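PDB 1JGS: multiple antibiotic resistance protein MarR from Escherichia coli, which represses the marRAB operon, which is involved in activating antibiotic resistance and oxidative stress genes, by binding the marO operator. Local coordinates for residues Leu72-Pro84 with Val90-Cys102. Numbering follows the deposited sequence.
With SAL (2-hydroxybenzoic acid), chain B.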
loop_
_atom_site.group_PDB
_atom_site.type_symbol
_atom_site.label_atom_id
_atom_site.label_comp_id
_atom_site.label_asym_id
_atom_site.label_seq_id
_atom_site.Cartn_x
_atom_site.Cartn_y
_atom_site.Cartn_z
ATOM N N LEU A 72 6.625 -2.907 19.434
ATOM C CA LEU A 72 7.795 -2.058 19.183
ATOM C C LEU A 72 8.418 -1.545 20.481
ATOM O O LEU A 72 9.638 -1.396 20.574
ATOM C CB LEU A 72 7.414 -0.898 18.253
ATOM C CG LEU A 72 7.152 -1.366 16.809
ATOM C CD1 LEU A 72 6.597 -0.263 15.935
ATOM C CD2 LEU A 72 8.452 -1.895 16.254
ATOM N N VAL A 73 7.589 -1.274 21.487
ATOM C CA VAL A 73 8.118 -0.819 22.773
ATOM C C VAL A 73 8.878 -1.984 23.398
ATOM O O VAL A 73 9.966 -1.788 23.928
ATOM C CB VAL A 73 6.990 -0.359 23.720
ATOM C CG1 VAL A 73 7.539 -0.057 25.102
ATOM C CG2 VAL A 73 6.313 0.879 23.127
ATOM N N CYS A 74 8.323 -3.201 23.309
ATOM C CA CYS A 74 8.991 -4.394 23.851
ATOM C C CYS A 74 10.359 -4.584 23.206
ATOM O O CYS A 74 11.287 -5.105 23.829
ATOM C CB CYS A 74 8.175 -5.664 23.597
ATOM S SG CYS A 74 6.832 -5.971 24.737
ATOM N N LYS A 75 10.483 -4.194 21.947
ATOM C CA LYS A 75 11.760 -4.339 21.270
ATOM C C LYS A 75 12.675 -3.159 21.608
ATOM O O LYS A 75 13.845 -3.131 21.208
ATOM C CB LYS A 75 11.549 -4.436 19.760
ATOM C CG LYS A 75 10.974 -5.764 19.303
ATOM C CD LYS A 75 10.807 -5.776 17.781
ATOM C CE LYS A 75 10.554 -7.175 17.242
ATOM N NZ LYS A 75 10.898 -7.267 15.804
ATOM N N GLY A 76 12.135 -2.194 22.352
ATOM C CA GLY A 76 12.917 -1.027 22.736
ATOM C C GLY A 76 13.144 -0.046 21.590
ATOM O O GLY A 76 14.067 0.769 21.633
ATOM N N TRP A 77 12.301 -0.107 20.561
ATOM C CA TRP A 77 12.468 0.783 19.428
ATOM C C TRP A 77 11.593 2.021 19.480
ATOM O O TRP A 77 11.872 3.002 18.802
ATOM C CB TRP A 77 12.192 0.036 18.121
ATOM C CG TRP A 77 13.118 -1.103 17.848
ATOM C CD1 TRP A 77 14.323 -1.337 18.439
ATOM C CD2 TRP A 77 12.907 -2.175 16.923
ATOM N NE1 TRP A 77 14.877 -2.495 17.946
ATOM C CE2 TRP A 77 14.028 -3.030 17.013
ATOM C CE3 TRP A 77 11.880 -2.497 16.029
ATOM C CZ2 TRP A 77 14.154 -4.191 16.244
ATOM C CZ3 TRP A 77 12.002 -3.656 15.257
ATOM C CH2 TRP A 77 13.134 -4.489 15.372
ATOM N N VAL A 78 10.541 1.985 20.290
ATOM C CA VAL A 78 9.615 3.105 20.388
ATOM C C VAL A 78 9.280 3.419 21.839
ATOM O O VAL A 78 9.314 2.534 22.691
ATOM C CB VAL A 78 8.307 2.773 19.621
ATOM C CG1 VAL A 78 7.241 3.810 19.898
ATOM C CG2 VAL A 78 8.591 2.680 18.122
ATOM N N GLU A 79 8.974 4.680 22.123
ATOM C CA GLU A 79 8.607 5.071 23.476
ATOM C C GLU A 79 7.486 6.093 23.393
ATOM O O GLU A 79 7.355 6.812 22.390
ATOM C CB GLU A 79 9.810 5.641 24.248
ATOM C CG GLU A 79 10.243 7.048 23.895
ATOM C CD GLU A 79 11.540 7.429 24.608
ATOM O OE1 GLU A 79 12.549 6.748 24.377
ATOM O OE2 GLU A 79 11.567 8.393 25.407
ATOM N N ARG A 80 6.682 6.132 24.446
ATOM C CA ARG A 80 5.530 7.012 24.551
ATOM C C ARG A 80 5.754 8.180 25.510
ATOM O O ARG A 80 6.275 8.004 26.616
ATOM C CB ARG A 80 4.339 6.199 25.048
ATOM C CG ARG A 80 3.089 6.332 24.230
ATOM C CD ARG A 80 2.084 5.353 24.751
ATOM N NE ARG A 80 2.675 4.025 24.759
ATOM C CZ ARG A 80 2.291 3.017 23.982
ATOM N NH1 ARG A 80 1.296 3.179 23.126
ATOM N NH2 ARG A 80 2.919 1.847 24.059
ATOM N N LEU A 81 5.353 9.374 25.091
ATOM C CA LEU A 81 5.489 10.540 25.951
ATOM C C LEU A 81 4.163 11.289 25.949
ATOM O O LEU A 81 3.336 11.102 25.058
ATOM C CB LEU A 81 6.606 11.463 25.469
ATOM C CG LEU A 81 6.413 12.093 24.093
ATOM C CD1 LEU A 81 7.051 13.474 24.073
ATOM C CD2 LEU A 81 7.023 11.188 23.022
ATOM N N PRO A 82 3.939 12.138 26.964
ATOM C CA PRO A 82 2.688 12.898 27.041
ATOM C C PRO A 82 2.597 13.886 25.890
ATOM O O PRO A 82 3.607 14.461 25.480
ATOM C CB PRO A 82 2.789 13.595 28.399
ATOM C CG PRO A 82 3.678 12.663 29.201
ATOM C CD PRO A 82 4.741 12.319 28.187
ATOM N N ASN A 83 1.394 14.062 25.353
ATOM C CA ASN A 83 1.187 14.994 24.252
ATOM C C ASN A 83 0.978 16.378 24.860
ATOM O O ASN A 83 0.045 16.589 25.629
ATOM C CB ASN A 83 -0.044 14.597 23.427
ATOM C CG ASN A 83 -0.225 15.467 22.190
ATOM O OD1 ASN A 83 -0.093 16.684 22.257
ATOM N ND2 ASN A 83 -0.537 14.846 21.059
ATOM N N PRO A 84 1.862 17.334 24.536
ATOM C CA PRO A 84 1.763 18.700 25.058
ATOM C C PRO A 84 0.480 19.413 24.638
ATOM O O PRO A 84 -0.251 19.933 25.478
ATOM C CB PRO A 84 3.011 19.371 24.494
ATOM C CG PRO A 84 3.988 18.239 24.428
ATOM C CD PRO A 84 3.137 17.148 23.825
ATOM N N VAL A 90 -1.116 10.797 24.201
ATOM C CA VAL A 90 0.326 10.636 24.175
ATOM C C VAL A 90 0.850 10.697 22.764
ATOM O O VAL A 90 0.084 10.692 21.795
ATOM C CB VAL A 90 0.773 9.280 24.773
ATOM C CG1 VAL A 90 0.341 9.190 26.213
ATOM C CG2 VAL A 90 0.208 8.126 23.960
ATOM N N LEU A 91 2.169 10.758 22.659
ATOM C CA LEU A 91 2.830 10.801 21.373
ATOM C C LEU A 91 3.756 9.607 21.433
ATOM O O LEU A 91 4.058 9.096 22.515
ATOM C CB LEU A 91 3.674 12.083 21.211
ATOM C CG LEU A 91 3.030 13.482 21.150
ATOM C CD1 LEU A 91 4.088 14.519 21.457
ATOM C CD2 LEU A 91 2.409 13.760 19.777
ATOM N N VAL A 92 4.193 9.150 20.276
ATOM C CA VAL A 92 5.124 8.053 20.251
ATOM C C VAL A 92 6.260 8.548 19.398
ATOM O O VAL A 92 6.042 9.234 18.396
ATOM C CB VAL A 92 4.515 6.774 19.632
ATOM C CG1 VAL A 92 3.358 6.252 20.522
ATOM C CG2 VAL A 92 4.033 7.058 18.220
ATOM N N LYS A 93 7.477 8.239 19.823
ATOM C CA LYS A 93 8.658 8.629 19.077
ATOM C C LYS A 93 9.603 7.453 19.178
ATOM O O LYS A 93 9.411 6.557 20.011
ATOM C CB LYS A 93 9.291 9.873 19.701
ATOM C CG LYS A 93 9.929 9.638 21.059
ATOM C CD LYS A 93 10.325 10.953 21.697
ATOM C CE LYS A 93 11.747 10.909 22.199
ATOM N NZ LYS A 93 12.716 10.659 21.089
ATOM N N LEU A 94 10.624 7.448 18.338
ATOM C CA LEU A 94 11.593 6.376 18.360
ATOM C C LEU A 94 12.588 6.582 19.482
ATOM O O LEU A 94 12.908 7.712 19.838
ATOM C CB LEU A 94 12.358 6.328 17.045
ATOM C CG LEU A 94 11.555 6.155 15.748
ATOM C CD1 LEU A 94 12.545 5.798 14.633
ATOM C CD2 LEU A 94 10.487 5.041 15.905
ATOM N N THR A 95 13.063 5.486 20.056
ATOM C CA THR A 95 14.079 5.578 21.089
ATOM C C THR A 95 15.378 5.633 20.267
ATOM O O THR A 95 15.345 5.397 19.049
ATOM C CB THR A 95 14.072 4.324 21.964
ATOM O OG1 THR A 95 14.244 3.169 21.127
ATOM C CG2 THR A 95 12.760 4.203 22.722
ATOM N N THR A 96 16.510 5.939 20.900
ATOM C CA THR A 96 17.784 6.008 20.166
ATOM C C THR A 96 18.036 4.717 19.398
ATOM O O THR A 96 18.353 4.741 18.212
ATOM C CB THR A 96 18.997 6.236 21.104
ATOM O OG1 THR A 96 18.780 7.402 21.903
ATOM C CG2 THR A 96 20.274 6.430 20.277
ATOM N N GLY A 97 17.910 3.588 20.084
ATOM C CA GLY A 97 18.106 2.315 19.423
ATOM C C GLY A 97 17.133 2.134 18.264
ATOM O O GLY A 97 17.520 1.682 17.183
ATOM N N GLY A 98 15.866 2.484 18.490
ATOM C CA GLY A 98 14.870 2.358 17.441
ATOM C C GLY A 98 15.314 3.143 16.222
ATOM O O GLY A 98 15.204 2.666 15.090
ATOM N N ALA A 99 15.829 4.347 16.468
ATOM C CA ALA A 99 16.307 5.227 15.403
ATOM C C ALA A 99 17.412 4.560 14.598
ATOM O O ALA A 99 17.409 4.614 13.370
ATOM C CB ALA A 99 16.816 6.545 15.999
ATOM N N ALA A 100 18.352 3.928 15.295
ATOM C CA ALA A 100 19.464 3.253 14.645
ATOM C C ALA A 100 18.936 2.097 13.794
ATOM O O ALA A 100 19.273 1.968 12.614
ATOM C CB ALA A 100 20.447 2.741 15.693
ATOM N N ILE A 101 18.106 1.254 14.394
ATOM C CA ILE A 101 17.532 0.139 13.658
ATOM C C ILE A 101 16.886 0.658 12.354
ATOM O O ILE A 101 17.119 0.120 11.266
ATOM C CB ILE A 101 16.441 -0.568 14.495
ATOM C CG1 ILE A 101 17.049 -1.171 15.766
ATOM C CG2 ILE A 101 15.748 -1.622 13.654
ATOM C CD1 ILE A 101 18.106 -2.211 15.515
ATOM N N CYS A 102 16.074 1.705 12.474
ATOM C CA CYS A 102 15.386 2.277 11.321
ATOM C C CYS A 102 16.336 2.805 10.260
ATOM O O CYS A 102 15.980 2.860 9.080
ATOM C CB CYS A 102 14.448 3.403 11.756
ATOM S SG CYS A 102 13.713 4.313 10.374
HETATM C "C1'" SAL B . -1.755 3.852 22.241
HETATM O "O1'" SAL B . -1.243 4.472 23.298
HETATM O "O2'" SAL B . -1.243 2.811 21.807
HETATM C C1 SAL B . -2.949 4.471 21.628
HETATM C C2 SAL B . -3.571 3.859 20.464
HETATM C C3 SAL B . -4.713 4.431 19.854
HETATM C C4 SAL B . -5.275 5.604 20.352
HETATM C C5 SAL B . -4.622 6.288 21.617
HETATM C C6 SAL B . -3.501 5.685 22.176
HETATM O O2 SAL B . -3.099 2.716 19.900
#
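E79 and L81 pair with K93 and L91 through four backbone hydrogen bonds, two for each hydrogen-bonded pair, which zip strands 78-82 and 90-94 into an antiparallel ladder; the shortest runs from L91 N to L81 O (2.7 Å). R80 and V92 form the non-hydrogen-bonded pair between them, with CA-H...O contacts from R80 CA to L91 O and from V92 CA to E79 O. At the helix ends, T95 N donates to W77 O from above the carbonyl plane, while G98 CA brings a nearly straight CA-H...O contact to the same oxygen. T95 is the N-cap of helix 96-118: with chi1 at 56°, its OG1 lies between the backbone N and carbonyl carbon and accepts the capping bond from G98 N. The same hydroxyl approaches G76 O in a very short bond whose exact length is doubtful. G76, with positive phi, lies in the Schellman motif that follows helix 62-74. I101 lies over one face of the W77 indole, its CG2 4.1 Å from the six-membered ring centroid in a CH-pi contact, and K75 CB covers the opposite face. On the sheet face of E79 and L81, L81 CD2 meets K93 CD at 3.6 Å, and the E79 and K93 chains run side by side. On the other face, R80 CG packs against V92 CG1. V90 CG2 lies beside R80 CG, 3.4 Å away. R80 NH1 gives salicylate O1' a weak hydrogen bond of 2.9 Å; T66 also bonds the ligand, and D70 forms a weak, long ion pair with R80 NH2. This is the beta hairpin, or wing, of the MarR-family winged helix-turn-helix DNA-binding domain, its open end joined to helices 62-74 and 96-118 and its R80 face bordering a salicylate site.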